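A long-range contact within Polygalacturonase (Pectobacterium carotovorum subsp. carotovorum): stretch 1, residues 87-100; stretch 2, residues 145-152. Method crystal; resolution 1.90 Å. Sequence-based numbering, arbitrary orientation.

Stretch 1, residues 87-100: SSCGVVDKNGKGCD
Stretch 2 145-152: KLKQNTPR

Residues 87-100, a loop closed by a disulfide between Cys89 and Cys99, pack against residues 145-152, and 713 Å² is buried between them, both sides summed. The two run antiparallel where they pair as strands, 92-93 against 147-148. Val92 and Gln148 form a non-hydrogen-bonded pair (CA to CA 4.3 Å), their side chains on one face of the sheet; Asp93 and Lys147 form the hydrogen-bonded pair (CA to CA 5.3 Å), their side chains on the other. Asp93 N donates to Lys147 O and Lys147 N to Asp93 O, both at 2.8 Å. The ladder extends past the strands: Asn149 N donates to Val91 O and Gly90 N to Asn149 O, both at 2.9 Å.

Asn149, buried and covered most heavily, is the hub. Its backbone is extended (phi/psi -110/103), and chi1 -63° (m) with chi2 -94° directs the amide into the loop. Both amide protons are used: Asn149 ND2 donates to Val91 O and to Asp93 OD1, each at 2.9 Å and nearly linear. Asn149 OD1 accepts from Gly96 N at 2.9 Å and Gly98 N at 2.8 Å, so one carbonyl oxygen holds two backbone amides, two residues apart. Asp93, chi1 59° (p), also accepts within the loop, its OD1 lying 2.8 Å from the donor Asn95 N; Lys97 N donates to Asn95 OD1 at 2.8 Å. Gly96 (phi/psi 102/-18) has a backbone that calls for glycine. At Gly98 (-71/-13) a CB would clash with Asn149 OD1 and Ser88 O.

Lys147, phi/psi -114/137, passes its chain (chi1 -58°, m; chi2 -171°, t; chi3 -136°; chi4 136°) along the turn, with CB 4.0 Å from Gly96 CA. Lys147 NZ donates to Lys94 O at 3.2 Å and Asn95 O at 3.0 Å, its charge met by carbonyl dipoles.

Leu146, chi1 -68° (m) and chi2 161° (t), points toward the loop; its CB lies 3.7 Å from CG1 of Val92 (chi1 176°, t), an apolar contact beside the ladder.

Beyond Asn149, the disulfide Cys89 SG to Cys99 SG (2.0 Å) closes the loop. Cys99, chi1 -51° (m), points toward the other stretch, placing SG 4.0 Å from Pro151 CD, where sulfur meets the apolar ring. Water extends the pairing: water 2 donates to Cys99 O at 2.9 Å and accepts from Arg152 N at 3.1 Å, while water 1 accepts from Thr150 N at 3.1 Å and lies within hydrogen-bonding reach of Gly96 O (3.0 Å) and Gln148 O (2.7 Å).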

# COMPACT_ATOMS: atom_id res chain seq x y z
N SER A 87 17.59 -20.06 -4.48
CA SER A 87 18.20 -19.12 -3.55
C SER A 87 17.92 -17.65 -3.83
O SER A 87 18.70 -16.78 -3.42
CB SER A 87 19.73 -19.32 -3.53
OG SER A 87 20.08 -20.60 -3.04
N SER A 88 16.82 -17.33 -4.49
CA SER A 88 16.49 -15.96 -4.85
C SER A 88 15.81 -15.16 -3.75
O SER A 88 15.76 -13.93 -3.86
CB SER A 88 15.60 -15.95 -6.10
OG SER A 88 14.39 -16.66 -5.87
N CYS A 89 15.28 -15.82 -2.73
CA CYS A 89 14.51 -15.16 -1.69
C CYS A 89 15.20 -15.12 -0.34
O CYS A 89 16.01 -15.98 0.01
CB CYS A 89 13.17 -15.91 -1.58
SG CYS A 89 11.86 -15.14 -0.61
N GLY A 90 14.94 -14.07 0.44
CA GLY A 90 15.51 -13.91 1.76
C GLY A 90 16.98 -13.54 1.75
O GLY A 90 17.74 -13.88 2.66
N VAL A 91 17.42 -12.87 0.70
CA VAL A 91 18.80 -12.44 0.51
C VAL A 91 18.84 -10.97 0.08
O VAL A 91 17.81 -10.39 -0.26
CB VAL A 91 19.53 -13.26 -0.57
CG1 VAL A 91 19.78 -14.69 -0.13
CG2 VAL A 91 18.74 -13.25 -1.88
N VAL A 92 20.03 -10.38 0.11
CA VAL A 92 20.24 -9.00 -0.29
C VAL A 92 21.11 -8.99 -1.54
O VAL A 92 22.14 -9.68 -1.56
CB VAL A 92 20.91 -8.17 0.82
CG1 VAL A 92 21.22 -6.76 0.33
CG2 VAL A 92 20.05 -8.12 2.07
N ASP A 93 20.68 -8.32 -2.60
CA ASP A 93 21.44 -8.35 -3.86
C ASP A 93 20.97 -7.28 -4.84
O ASP A 93 20.36 -6.30 -4.45
CB ASP A 93 21.35 -9.75 -4.47
CG ASP A 93 19.95 -10.22 -4.77
OD1 ASP A 93 19.02 -9.40 -4.91
OD2 ASP A 93 19.76 -11.46 -4.87
N LYS A 94 21.20 -7.51 -6.13
CA LYS A 94 20.81 -6.59 -7.19
C LYS A 94 19.45 -6.93 -7.79
O LYS A 94 19.02 -6.30 -8.75
CB LYS A 94 21.85 -6.62 -8.32
CG LYS A 94 23.08 -5.75 -8.14
CD LYS A 94 24.10 -6.06 -9.23
CE LYS A 94 25.30 -5.13 -9.17
NZ LYS A 94 25.84 -4.84 -10.53
N ASN A 95 18.78 -7.93 -7.23
CA ASN A 95 17.48 -8.36 -7.73
C ASN A 95 16.35 -7.55 -7.12
O ASN A 95 15.95 -6.53 -7.70
CB ASN A 95 17.31 -9.86 -7.46
CG ASN A 95 16.04 -10.46 -8.02
OD1 ASN A 95 15.17 -9.76 -8.54
ND2 ASN A 95 15.93 -11.78 -7.93
N GLY A 96 15.77 -8.00 -6.01
CA GLY A 96 14.66 -7.31 -5.37
C GLY A 96 13.32 -7.99 -5.68
O GLY A 96 12.34 -7.84 -4.96
N LYS A 97 13.31 -8.81 -6.72
CA LYS A 97 12.13 -9.52 -7.18
C LYS A 97 12.25 -11.03 -6.98
O LYS A 97 11.55 -11.84 -7.58
CB LYS A 97 11.93 -9.17 -8.66
CG LYS A 97 10.60 -9.54 -9.27
CD LYS A 97 10.52 -9.09 -10.73
CE LYS A 97 9.26 -9.61 -11.39
NZ LYS A 97 9.11 -11.08 -11.24
N GLY A 98 13.12 -11.44 -6.06
CA GLY A 98 13.39 -12.82 -5.75
C GLY A 98 12.31 -13.60 -5.03
O GLY A 98 12.40 -14.84 -4.99
N CYS A 99 11.28 -12.96 -4.46
CA CYS A 99 10.24 -13.70 -3.77
C CYS A 99 8.83 -13.51 -4.32
O CYS A 99 8.42 -12.39 -4.63
CB CYS A 99 10.14 -13.28 -2.29
SG CYS A 99 11.66 -13.26 -1.33
N ASP A 100 8.07 -14.61 -4.37
CA ASP A 100 6.67 -14.51 -4.79
C ASP A 100 5.91 -13.87 -3.62
O ASP A 100 6.40 -13.93 -2.49
CB ASP A 100 6.06 -15.88 -5.09
CG ASP A 100 6.61 -16.51 -6.36
OD1 ASP A 100 6.95 -15.78 -7.30
OD2 ASP A 100 6.70 -17.76 -6.40
N LYS A 145 23.57 -0.69 0.49
CA LYS A 145 23.01 -0.00 -0.66
C LYS A 145 22.48 -0.94 -1.74
O LYS A 145 22.49 -0.60 -2.92
CB LYS A 145 24.04 0.95 -1.28
CG LYS A 145 24.26 2.23 -0.50
CD LYS A 145 25.65 2.80 -0.76
CE LYS A 145 25.58 4.13 -1.49
NZ LYS A 145 25.09 3.97 -2.89
N LEU A 146 21.98 -2.11 -1.34
CA LEU A 146 21.44 -3.08 -2.29
C LEU A 146 19.96 -3.32 -2.01
O LEU A 146 19.33 -2.55 -1.28
CB LEU A 146 22.23 -4.39 -2.26
CG LEU A 146 23.67 -4.35 -2.77
CD1 LEU A 146 24.46 -5.54 -2.25
CD2 LEU A 146 23.72 -4.31 -4.29
N LYS A 147 19.38 -4.35 -2.62
CA LYS A 147 17.96 -4.63 -2.46
C LYS A 147 17.69 -5.94 -1.73
O LYS A 147 18.32 -6.96 -1.99
CB LYS A 147 17.29 -4.68 -3.84
CG LYS A 147 17.43 -3.40 -4.66
CD LYS A 147 16.56 -3.43 -5.90
CE LYS A 147 17.32 -2.94 -7.12
NZ LYS A 147 17.07 -3.82 -8.30
N GLN A 148 16.72 -5.90 -0.81
CA GLN A 148 16.34 -7.12 -0.10
C GLN A 148 15.26 -7.84 -0.91
O GLN A 148 14.50 -7.22 -1.65
CB GLN A 148 15.84 -6.84 1.32
CG GLN A 148 14.48 -6.17 1.42
CD GLN A 148 14.61 -4.68 1.67
OE1 GLN A 148 15.31 -4.00 0.91
NE2 GLN A 148 13.96 -4.17 2.71
N ASN A 149 15.24 -9.16 -0.78
CA ASN A 149 14.24 -9.98 -1.46
C ASN A 149 13.33 -10.53 -0.37
O ASN A 149 13.73 -11.41 0.39
CB ASN A 149 14.87 -11.10 -2.28
CG ASN A 149 15.73 -10.55 -3.41
OD1 ASN A 149 15.25 -10.38 -4.53
ND2 ASN A 149 16.99 -10.27 -3.07
N THR A 150 12.14 -9.96 -0.23
CA THR A 150 11.17 -10.38 0.78
C THR A 150 9.77 -10.38 0.15
O THR A 150 9.48 -9.55 -0.71
CB THR A 150 11.12 -9.45 2.01
OG1 THR A 150 10.74 -8.13 1.57
CG2 THR A 150 12.42 -9.34 2.79
N PRO A 151 8.89 -11.27 0.57
CA PRO A 151 7.55 -11.37 0.03
C PRO A 151 6.57 -10.27 0.40
O PRO A 151 6.43 -9.86 1.55
CB PRO A 151 7.02 -12.70 0.57
CG PRO A 151 7.99 -13.23 1.54
CD PRO A 151 9.17 -12.30 1.60
N ARG A 152 5.84 -9.77 -0.60
CA ARG A 152 4.69 -8.90 -0.38
C ARG A 152 3.51 -9.74 0.10
O ARG A 152 3.47 -10.94 -0.21
CB ARG A 152 4.28 -8.19 -1.68
CG ARG A 152 5.31 -7.12 -2.07
CD ARG A 152 4.98 -6.55 -3.45
NE ARG A 152 5.85 -5.42 -3.77
CZ ARG A 152 5.96 -4.87 -4.98
NH1 ARG A 152 5.25 -5.34 -6.00
NH2 ARG A 152 6.79 -3.85 -5.16
O HOH W 1 11.80 -7.44 -2.00
O HOH W 2 6.59 -10.44 -3.54